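PDB 6SJ9: proteasome accessory factor B/C (PafBC) from Paenarthrobacter aurescens, which probably acts as a transcriptional regulator of the DNA damage response, joining winged helix-turn-helix DNA-binding modules to WYL domains in a single chain. Local coordinates for residues 319-324 with 638-643. Sequence-based numbering, arbitrary orientation.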
loop_
_atom_site.group_PDB
_atom_site.type_symbol
_atom_site.label_atom_id
_atom_site.label_comp_id
_atom_site.label_asym_id
_atom_site.label_seq_id
_atom_site.Cartn_x
_atom_site.Cartn_y
_atom_site.Cartn_z
ATOM N N ALA A 319 -9.147 -4.004 25.222
ATOM C CA ALA A 319 -9.736 -3.454 26.450
ATOM C C ALA A 319 -8.770 -3.583 27.632
ATOM O O ALA A 319 -8.559 -2.627 28.392
ATOM C CB ALA A 319 -11.060 -4.159 26.755
ATOM N N ASP A 320 -8.183 -4.772 27.804
ATOM C CA ASP A 320 -7.295 -5.035 28.936
ATOM C C ASP A 320 -6.053 -4.147 28.912
ATOM O O ASP A 320 -5.581 -3.697 29.973
ATOM C CB ASP A 320 -6.902 -6.510 28.953
ATOM C CG ASP A 320 -8.100 -7.427 29.199
ATOM O OD1 ASP A 320 -9.205 -6.930 29.535
ATOM O OD2 ASP A 320 -7.956 -8.640 28.957
ATOM N N PHE A 321 -5.481 -3.911 27.725
ATOM C CA PHE A 321 -4.312 -3.041 27.666
ATOM C C PHE A 321 -4.662 -1.620 28.092
ATOM O O PHE A 321 -3.895 -0.970 28.812
ATOM C CB PHE A 321 -3.694 -3.086 26.275
ATOM C CG PHE A 321 -2.268 -2.633 26.247
ATOM C CD1 PHE A 321 -1.543 -2.512 27.432
ATOM C CD2 PHE A 321 -1.630 -2.374 25.035
ATOM C CE1 PHE A 321 -0.220 -2.103 27.409
ATOM C CE2 PHE A 321 -0.302 -1.985 25.005
ATOM C CZ PHE A 321 0.406 -1.841 26.188
ATOM N N ASP A 322 -5.818 -1.122 27.667
ATOM C CA ASP A 322 -6.271 0.184 28.119
ATOM C C ASP A 322 -6.518 0.198 29.635
ATOM O O ASP A 322 -6.478 1.265 30.268
ATOM C CB ASP A 322 -7.540 0.510 27.331
ATOM C CG ASP A 322 -8.150 1.811 27.684
ATOM O OD1 ASP A 322 -9.304 1.798 28.154
ATOM O OD2 ASP A 322 -7.508 2.845 27.444
ATOM N N ASP A 323 -6.811 -0.970 30.227
ATOM C CA ASP A 323 -6.967 -1.067 31.674
ATOM C C ASP A 323 -5.647 -1.035 32.423
ATOM O O ASP A 323 -5.637 -0.697 33.616
ATOM C CB ASP A 323 -7.759 -2.313 32.054
ATOM C CG ASP A 323 -9.232 -2.073 31.953
ATOM O OD1 ASP A 323 -9.601 -0.874 31.978
ATOM O OD2 ASP A 323 -10.006 -3.054 31.850
ATOM N N ALA A 324 -4.551 -1.399 31.764
ATOM C CA ALA A 324 -3.263 -1.457 32.429
ATOM C C ALA A 324 -2.890 -0.042 32.857
ATOM O O ALA A 324 -3.389 0.935 32.298
ATOM C CB ALA A 324 -2.202 -2.046 31.501
ATOM N N SER A 638 -1.976 -4.868 21.046
ATOM C CA SER A 638 -0.594 -4.433 20.904
ATOM C C SER A 638 -0.469 -2.914 20.920
ATOM O O SER A 638 0.655 -2.386 20.989
ATOM C CB SER A 638 -0.005 -5.008 19.625
ATOM O OG SER A 638 -0.607 -4.338 18.557
ATOM N N VAL A 639 -1.595 -2.204 20.955
ATOM C CA VAL A 639 -1.632 -0.750 20.935
ATOM C C VAL A 639 -2.603 -0.240 21.980
ATOM O O VAL A 639 -3.668 -0.825 22.192
ATOM C CB VAL A 639 -2.080 -0.200 19.572
ATOM C CG1 VAL A 639 -1.847 1.277 19.549
ATOM C CG2 VAL A 639 -1.317 -0.863 18.461
ATOM N N ARG A 640 -2.252 0.883 22.596
ATOM C CA ARG A 640 -3.187 1.652 23.393
ATOM C C ARG A 640 -2.896 3.127 23.173
ATOM O O ARG A 640 -1.777 3.510 22.800
ATOM C CB ARG A 640 -3.077 1.256 24.883
ATOM C CG ARG A 640 -1.691 1.540 25.499
ATOM C CD ARG A 640 -1.586 1.143 27.040
ATOM N NE ARG A 640 -2.557 1.795 27.907
ATOM C CZ ARG A 640 -2.441 1.887 29.242
ATOM N NH1 ARG A 640 -1.380 1.387 29.880
ATOM N NH2 ARG A 640 -3.404 2.465 29.944
ATOM N N ILE A 641 -3.916 3.951 23.377
ATOM C CA ILE A 641 -3.783 5.400 23.280
ATOM C C ILE A 641 -3.554 5.958 24.689
ATOM O O ILE A 641 -4.336 5.679 25.603
ATOM C CB ILE A 641 -5.010 6.042 22.618
ATOM C CG1 ILE A 641 -5.198 5.504 21.210
ATOM C CG2 ILE A 641 -4.817 7.533 22.511
ATOM C CD1 ILE A 641 -6.525 5.802 20.661
ATOM N N LEU A 642 -2.442 6.680 24.878
ATOM C CA LEU A 642 -2.149 7.358 26.143
ATOM C C LEU A 642 -2.667 8.797 26.174
ATOM O O LEU A 642 -3.312 9.203 27.137
ATOM C CB LEU A 642 -0.628 7.359 26.375
ATOM C CG LEU A 642 -0.005 5.958 26.345
ATOM C CD1 LEU A 642 1.459 5.994 26.621
ATOM C CD2 LEU A 642 -0.683 5.088 27.373
ATOM N N GLU A 643 -2.450 9.552 25.099
ATOM C CA GLU A 643 -2.822 10.956 24.969
ATOM C C GLU A 643 -3.145 11.245 23.520
ATOM O O GLU A 643 -2.478 10.718 22.623
ATOM C CB GLU A 643 -1.694 11.898 25.413
ATOM C CG GLU A 643 -1.416 11.916 26.878
ATOM C CD GLU A 643 -0.386 12.974 27.238
ATOM O OE1 GLU A 643 0.136 13.636 26.303
ATOM O OE2 GLU A 643 -0.159 13.184 28.457
HETATM O O HOH W 1 -4.735 3.258 27.225
#
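R640 reaches from its strand across the ring of F321 to the C-terminal end of the helix that carries it. The nonpolar part is a CH-pi contact: CD of R640 stands 3.5 Å from the centroid of the F321 ring, 11° off the ring normal, while CB and CG of R640 pack against CD2 and CE2. CG of F321, anti to its backbone N (chi1 -160°), starts the ring on its course to R640, and the two side chains cross at about a right angle.

The polar part is built on backbone carbonyls. NH2 of R640 gives a weak hydrogen bond to O of A324, 2.8 Å long but bent to 126°, and NH1 donates a hydrogen bond to O of P325. O of F321 lies 3.1 Å above the guanidinium plane, over its centre, an arrangement likely to be favoured by the positive charge.

A water in the guanidinium plane accepts from NE of R640 at 2.7 Å and donates to OD2 of D322 and O of I641, so it links helix and strand. An alanine in place of R640 would probably leave this water without its donor, the F321 ring without the CD over its centre, and the carbonyls of A324 and P325 without guanidinium donors.

Helix 305-323, largely in the first WCX region, thus docks on edge strand 639-643 of the second, whose 2-3-1-4 antiparallel sheet is consistent with a ferredoxin-like fold; D322 also salt-bridges R648 and R652 of helix 645-659.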